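Local coordinates for hydrazine synthase subunit alpha (Candidatus Kuenenia stuttgartiensis, PDB 5C2V), which condenses hydroxylamine, formed in the gamma subunit, with ammonia to yield hydrazine within the hydrazine synthase complex, at residues 187-192 with 217-222; 127-132 with 165-170; 194-199 with 213-218. All blocks are in the same frame, centred on the assembly; numbering follows the deposited sequence.

Contact 1: residues 187-192 with 217-222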
loop_
_atom_site.group_PDB
_atom_site.type_symbol
_atom_site.label_atom_id
_atom_site.label_comp_id
_atom_site.label_asym_id
_atom_site.label_seq_id
_atom_site.Cartn_x
_atom_site.Cartn_y
_atom_site.Cartn_z
ATOM N N LEU D 187 29.226 -1.455 7.606
ATOM C CA LEU D 187 29.804 -2.238 8.691
ATOM C C LEU D 187 31.288 -2.506 8.467
ATOM O O LEU D 187 31.721 -2.808 7.355
ATOM C CB LEU D 187 29.053 -3.560 8.866
ATOM C CG LEU D 187 27.621 -3.465 9.396
ATOM C CD1 LEU D 187 27.061 -4.850 9.683
ATOM C CD2 LEU D 187 27.560 -2.590 10.640
ATOM N N TYR D 188 32.058 -2.383 9.543
ATOM C CA TYR D 188 33.491 -2.636 9.518
ATOM C C TYR D 188 33.875 -3.689 10.550
ATOM O O TYR D 188 33.364 -3.685 11.677
ATOM C CB TYR D 188 34.278 -1.353 9.795
ATOM C CG TYR D 188 34.307 -0.349 8.666
ATOM C CD1 TYR D 188 33.300 0.596 8.523
ATOM C CD2 TYR D 188 35.359 -0.328 7.760
ATOM C CE1 TYR D 188 33.330 1.522 7.498
ATOM C CE2 TYR D 188 35.399 0.595 6.732
ATOM C CZ TYR D 188 34.382 1.517 6.606
ATOM O OH TYR D 188 34.417 2.438 5.584
ATOM N N ARG D 189 34.775 -4.587 10.160
ATOM C CA ARG D 189 35.409 -5.489 11.111
ATOM C C ARG D 189 36.783 -4.933 11.470
ATOM O O ARG D 189 37.485 -4.378 10.620
ATOM C CB ARG D 189 35.517 -6.911 10.552
ATOM C CG ARG D 189 36.439 -7.076 9.355
ATOM C CD ARG D 189 36.597 -8.548 9.003
ATOM N NE ARG D 189 37.370 -8.749 7.781
ATOM C CZ ARG D 189 37.669 -9.942 7.277
ATOM N NH1 ARG D 189 37.261 -11.044 7.892
ATOM N NH2 ARG D 189 38.377 -10.035 6.159
ATOM N N LEU D 190 37.155 -5.074 12.737
ATOM C CA LEU D 190 38.362 -4.440 13.251
ATOM C C LEU D 190 39.238 -5.418 14.027
ATOM O O LEU D 190 38.810 -5.994 15.029
ATOM C CB LEU D 190 37.987 -3.246 14.137
ATOM C CG LEU D 190 39.079 -2.431 14.835
ATOM C CD1 LEU D 190 38.662 -0.977 14.919
ATOM C CD2 LEU D 190 39.358 -2.961 16.232
ATOM N N ASP D 191 40.465 -5.599 13.550
ATOM C CA ASP D 191 41.463 -6.370 14.275
ATOM C C ASP D 191 42.114 -5.478 15.324
ATOM O O ASP D 191 42.694 -4.429 15.001
ATOM C CB ASP D 191 42.513 -6.947 13.322
ATOM C CG ASP D 191 43.305 -8.085 13.943
ATOM O OD1 ASP D 191 43.626 -8.010 15.148
ATOM O OD2 ASP D 191 43.605 -9.061 13.225
ATOM N N THR D 192 42.003 -5.909 16.578
ATOM C CA THR D 192 42.477 -5.147 17.725
ATOM C C THR D 192 43.970 -5.327 17.978
ATOM O O THR D 192 44.583 -4.530 18.686
ATOM C CB THR D 192 41.717 -5.547 19.007
ATOM O OG1 THR D 192 42.014 -6.909 19.337
ATOM C CG2 THR D 192 40.216 -5.395 18.813
ATOM N N THR D 217 43.473 -2.469 12.908
ATOM C CA THR D 217 43.244 -2.508 11.462
ATOM C C THR D 217 41.757 -2.646 11.141
ATOM O O THR D 217 41.042 -3.371 11.825
ATOM C CB THR D 217 44.019 -3.668 10.799
ATOM O OG1 THR D 217 45.397 -3.610 11.188
ATOM C CG2 THR D 217 43.926 -3.586 9.280
ATOM N N ILE D 218 41.286 -1.948 10.110
ATOM C CA ILE D 218 39.873 -2.036 9.744
ATOM C C ILE D 218 39.645 -2.521 8.312
ATOM O O ILE D 218 40.418 -2.214 7.398
ATOM C CB ILE D 218 39.153 -0.681 9.918
ATOM C CG1 ILE D 218 39.876 0.421 9.144
ATOM C CG2 ILE D 218 39.049 -0.318 11.387
ATOM C CD1 ILE D 218 39.187 1.766 9.211
ATOM N N ASP D 219 38.568 -3.284 8.141
ATOM C CA ASP D 219 38.146 -3.787 6.837
ATOM C C ASP D 219 36.641 -3.581 6.666
ATOM O O ASP D 219 35.876 -3.776 7.610
ATOM C CB ASP D 219 38.507 -5.267 6.689
ATOM C CG ASP D 219 38.034 -5.856 5.374
ATOM O OD1 ASP D 219 38.180 -5.184 4.331
ATOM O OD2 ASP D 219 37.515 -6.992 5.384
ATOM N N GLN D 220 36.218 -3.194 5.466
ATOM C CA GLN D 220 34.806 -2.906 5.216
ATOM C C GLN D 220 34.068 -4.133 4.688
ATOM O O GLN D 220 34.310 -4.578 3.566
ATOM C CB GLN D 220 34.670 -1.748 4.226
ATOM C CG GLN D 220 33.236 -1.329 3.950
ATOM C CD GLN D 220 33.146 -0.192 2.954
ATOM O OE1 GLN D 220 34.159 0.386 2.558
ATOM N NE2 GLN D 220 31.928 0.135 2.538
ATOM N N ILE D 221 33.172 -4.679 5.505
ATOM C CA ILE D 221 32.462 -5.903 5.147
ATOM C C ILE D 221 31.107 -5.702 4.453
ATOM O O ILE D 221 30.554 -6.651 3.897
ATOM C CB ILE D 221 32.231 -6.773 6.394
ATOM C CG1 ILE D 221 31.313 -6.047 7.383
ATOM C CG2 ILE D 221 33.559 -7.120 7.046
ATOM C CD1 ILE D 221 31.067 -6.813 8.662
ATOM N N THR D 222 30.577 -4.481 4.473
ATOM C CA THR D 222 29.274 -4.204 3.855
ATOM C C THR D 222 29.341 -2.971 2.961
ATOM O O THR D 222 29.806 -1.919 3.380
ATOM C CB THR D 222 28.162 -3.998 4.905
ATOM O OG1 THR D 222 28.464 -2.853 5.713
ATOM C CG2 THR D 222 28.018 -5.228 5.792
#
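Arg189 and Asp219 face each other as an antiparallel hydrogen-bonded pair, and their side chains run side by side, pointing the same way. Arg189 CG sits between the backbone N and the carbonyl carbon (chi1 66°), and from there the chain extends to NE. Arg189 CB and CD both brush Ile221 CG2, and Arg189 CG packs on it more closely, at 3.7 Å. Arg189 NE then donates to Asp219 OD2 at 3.0 Å in a salt bridge, using the anti lone pair of that oxygen, which lies 23° out of the guanidinium plane. NH2 adds a weak, long bond to Asp219 OD2. Beyond the pair, NH2 bonds Thr401 O, Trp264 makes a cation-pi contact with the guanidinium, and Arg549 forms a second salt bridge to Asp219 OD2. Strands 186-191 and 216-220 are neighbours in an antiparallel sheet that is consistent with a blade of the six-bladed beta-propeller of the N-terminal domain. On the face opposite to Arg189, Gln220 CG rides over the Tyr188 ring in a CH-pi contact, 3.9 Å above the plane and shifted toward the rim, while Gln220 CB meets Tyr188 CE2 at 3.5 Å. Further along this face, Leu190 CD1 touches Ile218 CG2 at 3.6 Å. Asp191 N donates to Thr217 O at 2.9 Å, and Asp191 OD2 accepts a hydrogen bond from Ile198 N.

Contact 2: residues 127-132 with 165-170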
loop_
_atom_site.group_PDB
_atom_site.type_symbol
_atom_site.label_atom_id
_atom_site.label_comp_id
_atom_site.label_asym_id
_atom_site.label_seq_id
_atom_site.Cartn_x
_atom_site.Cartn_y
_atom_site.Cartn_z
ATOM N N SER D 127 28.329 2.354 17.552
ATOM C CA SER D 127 27.819 1.013 17.851
ATOM C C SER D 127 28.835 -0.120 17.673
ATOM O O SER D 127 28.623 -1.018 16.858
ATOM C CB SER D 127 26.586 0.725 16.992
ATOM O OG SER D 127 25.527 1.612 17.311
ATOM N N PRO D 128 29.942 -0.086 18.436
ATOM C CA PRO D 128 30.904 -1.191 18.376
ATOM C C PRO D 128 30.441 -2.412 19.170
ATOM O O PRO D 128 29.792 -2.255 20.204
ATOM C CB PRO D 128 32.161 -0.583 18.993
ATOM C CG PRO D 128 31.633 0.384 19.993
ATOM C CD PRO D 128 30.348 0.935 19.420
ATOM N N ILE D 129 30.770 -3.607 18.691
ATOM C CA ILE D 129 30.511 -4.836 19.436
ATOM C C ILE D 129 31.711 -5.770 19.347
ATOM O O ILE D 129 32.507 -5.686 18.409
ATOM C CB ILE D 129 29.260 -5.586 18.924
ATOM C CG1 ILE D 129 29.418 -5.951 17.447
ATOM C CG2 ILE D 129 27.996 -4.766 19.157
ATOM C CD1 ILE D 129 28.304 -6.819 16.909
ATOM N N TYR D 130 31.836 -6.659 20.327
ATOM C CA TYR D 130 32.908 -7.643 20.321
ATOM C C TYR D 130 32.449 -8.938 19.670
ATOM O O TYR D 130 31.388 -9.471 19.993
ATOM C CB TYR D 130 33.405 -7.921 21.742
ATOM C CG TYR D 130 34.123 -6.755 22.382
ATOM C CD1 TYR D 130 35.352 -6.321 21.902
ATOM C CD2 TYR D 130 33.577 -6.095 23.474
ATOM C CE1 TYR D 130 36.013 -5.258 22.486
ATOM C CE2 TYR D 130 34.231 -5.031 24.067
ATOM C CZ TYR D 130 35.449 -4.617 23.568
ATOM O OH TYR D 130 36.106 -3.559 24.152
ATOM N N TYR D 131 33.253 -9.427 18.737
ATOM C CA TYR D 131 33.016 -10.720 18.117
ATOM C C TYR D 131 34.250 -11.570 18.329
ATOM O O TYR D 131 35.327 -11.228 17.852
ATOM C CB TYR D 131 32.713 -10.570 16.628
ATOM C CG TYR D 131 32.379 -11.871 15.938
ATOM C CD1 TYR D 131 31.211 -12.556 16.241
ATOM C CD2 TYR D 131 33.227 -12.411 14.981
ATOM C CE1 TYR D 131 30.897 -13.745 15.613
ATOM C CE2 TYR D 131 32.922 -13.600 14.347
ATOM C CZ TYR D 131 31.756 -14.262 14.667
ATOM O OH TYR D 131 31.442 -15.444 14.038
ATOM N N ALA D 132 34.108 -12.689 19.020
ATOM C CA ALA D 132 35.297 -13.423 19.400
ATOM C C ALA D 132 35.642 -14.421 18.304
ATOM O O ALA D 132 34.968 -15.434 18.120
ATOM C CB ALA D 132 35.082 -14.115 20.726
ATOM N N MET D 165 37.613 -9.500 17.820
ATOM C CA MET D 165 37.448 -8.528 16.756
ATOM C C MET D 165 36.376 -7.537 17.181
ATOM O O MET D 165 35.578 -7.825 18.074
ATOM C CB MET D 165 37.060 -9.216 15.448
ATOM C CG MET D 165 38.040 -10.280 14.984
ATOM S SD MET D 165 39.523 -9.576 14.244
ATOM C CE MET D 165 38.820 -8.770 12.808
ATOM N N ILE D 166 36.358 -6.366 16.555
ATOM C CA ILE D 166 35.319 -5.389 16.847
ATOM C C ILE D 166 34.525 -5.037 15.596
ATOM O O ILE D 166 35.063 -4.479 14.642
ATOM C CB ILE D 166 35.899 -4.101 17.458
ATOM C CG1 ILE D 166 36.454 -4.380 18.855
ATOM C CG2 ILE D 166 34.831 -3.022 17.534
ATOM C CD1 ILE D 166 36.942 -3.144 19.578
ATOM N N ILE D 167 33.240 -5.375 15.606
ATOM C CA ILE D 167 32.357 -5.036 14.498
ATOM C C ILE D 167 31.624 -3.743 14.814
ATOM O O ILE D 167 30.890 -3.669 15.797
ATOM C CB ILE D 167 31.328 -6.150 14.221
ATOM C CG1 ILE D 167 32.009 -7.522 14.204
ATOM C CG2 ILE D 167 30.594 -5.884 12.915
ATOM C CD1 ILE D 167 33.066 -7.670 13.135
ATOM N N PHE D 168 31.818 -2.717 13.991
ATOM C CA PHE D 168 31.164 -1.440 14.262
ATOM C C PHE D 168 30.563 -0.823 13.006
ATOM O O PHE D 168 30.848 -1.257 11.894
ATOM C CB PHE D 168 32.146 -0.457 14.911
ATOM C CG PHE D 168 33.191 0.079 13.969
ATOM C CD1 PHE D 168 34.359 -0.625 13.733
ATOM C CD2 PHE D 168 33.012 1.300 13.336
ATOM C CE1 PHE D 168 35.324 -0.129 12.874
ATOM C CE2 PHE D 168 33.969 1.799 12.475
ATOM C CZ PHE D 168 35.128 1.086 12.244
ATOM N N SER D 169 29.719 0.186 13.194
ATOM C CA SER D 169 29.149 0.909 12.067
ATOM C C SER D 169 29.921 2.201 11.847
ATOM O O SER D 169 30.258 2.895 12.802
ATOM C CB SER D 169 27.666 1.203 12.302
ATOM O OG SER D 169 27.119 1.946 11.226
ATOM N N GLY D 170 30.206 2.528 10.592
ATOM C CA GLY D 170 30.949 3.738 10.302
ATOM C C GLY D 170 30.666 4.319 8.933
ATOM O O GLY D 170 30.284 3.606 8.006
#
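Met165 O takes the backbone N-H of Tyr131 at 2.9 Å in an almost straight bond (175° at the hydrogen), and the CA-H of Tyr130 also points at this oxygen, with 3.5 Å between Tyr130 CA and Met165 O. The same oxygen lies at the edge of the Tyr130 ring, near its plane. Strands 124-131 and 154-171 pair antiparallel here, in a sheet that fits one blade of the N-terminal beta-propeller. Ile129 and Ile167 form the next hydrogen-bonded pair, and Ile166 CA makes a CA-H...O contact with Ile129 O at 3.2 Å.

On one face, the side chains of Tyr130 and Ile166 run alongside each other. The ring is met obliquely, Ile166 CD1 approaching Tyr130 CE1 at 3.7 Å, and Tyr85 packs against this ring edge-to-face. The other branch of Ile166, CG2, anti to the backbone N, reaches across to Pro128 CB on the partner strand, at 3.9 Å. Pro128 CB also nears Phe168 CB, whose ring leads away to meet that of Tyr188 on the following strand.

The opposite face holds Ile129, Tyr131, Met165 and Ile167. Ile129 and Ile167 cross obliquely, with Ile129 CG1 against Ile167 CB at 3.8 Å. The phenol of Tyr131 leads away from the pair, its OH hydrogen-bonding Gly237 O and Ile397 N, but the base of the side chain stays in the contact: Tyr131 CB touches Ile167 CG1 at 4.0 Å.

Contact 3: residues 194-199 with 213-218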
loop_
_atom_site.group_PDB
_atom_site.type_symbol
_atom_site.label_atom_id
_atom_site.label_comp_id
_atom_site.label_asym_id
_atom_site.label_seq_id
_atom_site.Cartn_x
_atom_site.Cartn_y
_atom_site.Cartn_z
ATOM N N GLY D 194 46.319 -5.438 15.598
ATOM C CA GLY D 194 47.109 -4.837 14.537
ATOM C C GLY D 194 47.173 -5.694 13.289
ATOM O O GLY D 194 48.069 -5.536 12.456
ATOM N N GLY D 195 46.221 -6.610 13.163
ATOM C CA GLY D 195 46.172 -7.514 12.032
ATOM C C GLY D 195 46.675 -8.894 12.401
ATOM O O GLY D 195 46.650 -9.812 11.581
ATOM N N LYS D 196 47.132 -9.066 13.631
ATOM C CA LYS D 196 47.748 -10.335 13.977
ATOM C C LYS D 196 46.713 -11.417 14.274
ATOM O O LYS D 196 47.026 -12.598 14.210
ATOM C CB LYS D 196 48.712 -10.160 15.156
ATOM C CG LYS D 196 50.066 -9.582 14.747
ATOM C CD LYS D 196 50.086 -8.073 14.910
ATOM C CE LYS D 196 51.362 -7.444 14.385
ATOM N NZ LYS D 196 51.387 -5.982 14.666
ATOM N N ILE D 197 45.480 -11.022 14.583
ATOM C CA ILE D 197 44.415 -11.998 14.815
ATOM C C ILE D 197 43.926 -12.565 13.485
ATOM O O ILE D 197 43.682 -13.768 13.356
ATOM C CB ILE D 197 43.238 -11.380 15.593
ATOM C CG1 ILE D 197 43.668 -11.111 17.036
ATOM C CG2 ILE D 197 42.018 -12.299 15.560
ATOM C CD1 ILE D 197 42.539 -10.731 17.964
ATOM N N ILE D 198 43.802 -11.690 12.493
ATOM C CA ILE D 198 43.507 -12.107 11.129
ATOM C C ILE D 198 44.654 -12.967 10.603
ATOM O O ILE D 198 44.441 -13.931 9.869
ATOM C CB ILE D 198 43.281 -10.888 10.207
ATOM C CG1 ILE D 198 42.025 -10.130 10.635
ATOM C CG2 ILE D 198 43.155 -11.317 8.756
ATOM C CD1 ILE D 198 40.757 -10.947 10.530
ATOM N N GLN D 199 45.873 -12.623 11.006
ATOM C CA GLN D 199 47.050 -13.398 10.626
ATOM C C GLN D 199 47.038 -14.757 11.316
ATOM O O GLN D 199 47.568 -15.735 10.795
ATOM C CB GLN D 199 48.332 -12.636 10.968
ATOM C CG GLN D 199 49.582 -13.227 10.340
ATOM C CD GLN D 199 50.821 -12.393 10.600
ATOM O OE1 GLN D 199 50.817 -11.492 11.439
ATOM N NE2 GLN D 199 51.891 -12.689 9.873
ATOM N N HIS D 213 49.511 3.589 14.626
ATOM C CA HIS D 213 49.752 4.255 15.901
ATOM C C HIS D 213 48.790 3.767 16.982
ATOM O O HIS D 213 49.081 3.870 18.174
ATOM C CB HIS D 213 49.652 5.777 15.741
ATOM C CG HIS D 213 48.441 6.233 14.988
ATOM N ND1 HIS D 213 48.360 6.192 13.613
ATOM C CD2 HIS D 213 47.268 6.757 15.418
ATOM C CE1 HIS D 213 47.185 6.661 13.229
ATOM N NE2 HIS D 213 46.505 7.010 14.305
ATOM N N LEU D 214 47.644 3.242 16.561
ATOM C CA LEU D 214 46.684 2.658 17.491
ATOM C C LEU D 214 46.799 1.136 17.568
ATOM O O LEU D 214 46.101 0.497 18.358
ATOM C CB LEU D 214 45.261 3.051 17.094
ATOM C CG LEU D 214 45.025 4.556 16.974
ATOM C CD1 LEU D 214 43.601 4.850 16.529
ATOM C CD2 LEU D 214 45.338 5.249 18.292
ATOM N N ASN D 215 47.687 0.571 16.753
ATOM C CA ASN D 215 47.851 -0.880 16.639
ATOM C C ASN D 215 46.530 -1.580 16.319
ATOM O O ASN D 215 46.174 -2.577 16.946
ATOM C CB ASN D 215 48.457 -1.458 17.924
ATOM C CG ASN D 215 48.986 -2.870 17.739
ATOM O OD1 ASN D 215 49.564 -3.201 16.704
ATOM N ND2 ASN D 215 48.779 -3.716 18.744
ATOM N N THR D 216 45.796 -1.043 15.347
ATOM C CA THR D 216 44.517 -1.626 14.942
ATOM C C THR D 216 44.384 -1.649 13.423
ATOM O O THR D 216 45.101 -0.934 12.727
ATOM C CB THR D 216 43.321 -0.854 15.536
ATOM O OG1 THR D 216 43.382 0.517 15.123
ATOM C CG2 THR D 216 43.332 -0.920 17.055
ATOM N N THR D 217 43.473 -2.469 12.908
ATOM C CA THR D 217 43.244 -2.508 11.462
ATOM C C THR D 217 41.757 -2.646 11.141
ATOM O O THR D 217 41.042 -3.371 11.825
ATOM C CB THR D 217 44.019 -3.668 10.799
ATOM O OG1 THR D 217 45.397 -3.610 11.188
ATOM C CG2 THR D 217 43.926 -3.586 9.280
ATOM N N ILE D 218 41.286 -1.948 10.110
ATOM C CA ILE D 218 39.873 -2.036 9.744
ATOM C C ILE D 218 39.645 -2.521 8.312
ATOM O O ILE D 218 40.418 -2.214 7.398
ATOM C CB ILE D 218 39.153 -0.681 9.918
ATOM C CG1 ILE D 218 39.876 0.421 9.144
ATOM C CG2 ILE D 218 39.049 -0.318 11.387
ATOM C CD1 ILE D 218 39.187 1.766 9.211
#
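Gly194 presses against Asn215 and Thr217, and this bare backbone patch is the close part of the contact. Thr217 OG1 lies 3.5 Å from Gly194 C and 3.7 Å from Gly195 N, so the hydroxyl meets the peptide that joins the two glycines. Its rotation, OG1 anti to the carbonyl carbon (chi1 -52°), brings it there. On the other flank Asn215 OD1 stands 3.7 Å from Gly194 CA. Even where polar atoms come nearest, at Gly194 N and Asn215 O, 3.2 Å apart, the angle is too poor for a hydrogen bond. At the positive phi values of both glycines (97° and 103°) a CB would be jammed against the preceding carbonyl O, which calls for glycine, and the chain passes through them directly into helix 196-201. Gly195 is its N-cap residue, with Gln199 N bonded to Gly195 O. Across the contact, Asn215 and Thr216 form a G1 beta bulge, both facing Phe211 on the neighbouring strand 209-211.

The outer side is looser. Lys196 is exposed; its chain bends at chi2 and crosses the Asn215 side chain at about a right angle, leaving Lys196 NZ 3.9 Å from Asn215 OD1. With neither hydrogen bond nor salt bridge across it, the contact joins helix start to bulge by van der Waals packing, to which the lysine charge can probably add only a weak pull on the amide oxygen.

How the contacts relate
Following the chain from the N terminus, contact 2 comes first, closing the loop between strands 124-131 and 154-171, which includes strand 139-146. The chain then turns back into strand 186-191, which bonds to strand 154-171 through Tyr188 N and Phe168 O, so contacts 2 and 1 stand in series within one sheet. Contact 1 closes the excursion from 187-192 to 217-222. Within that excursion contact 3 brings the start of helix 196-201 to the beginning of strand 216-220; the segments of contacts 1 and 3 share Thr217 and Ile218, of which Thr217 takes part in both. The helix also meets the first pairing, Ile198 CD1 packing on Met165 CE at 3.7 Å.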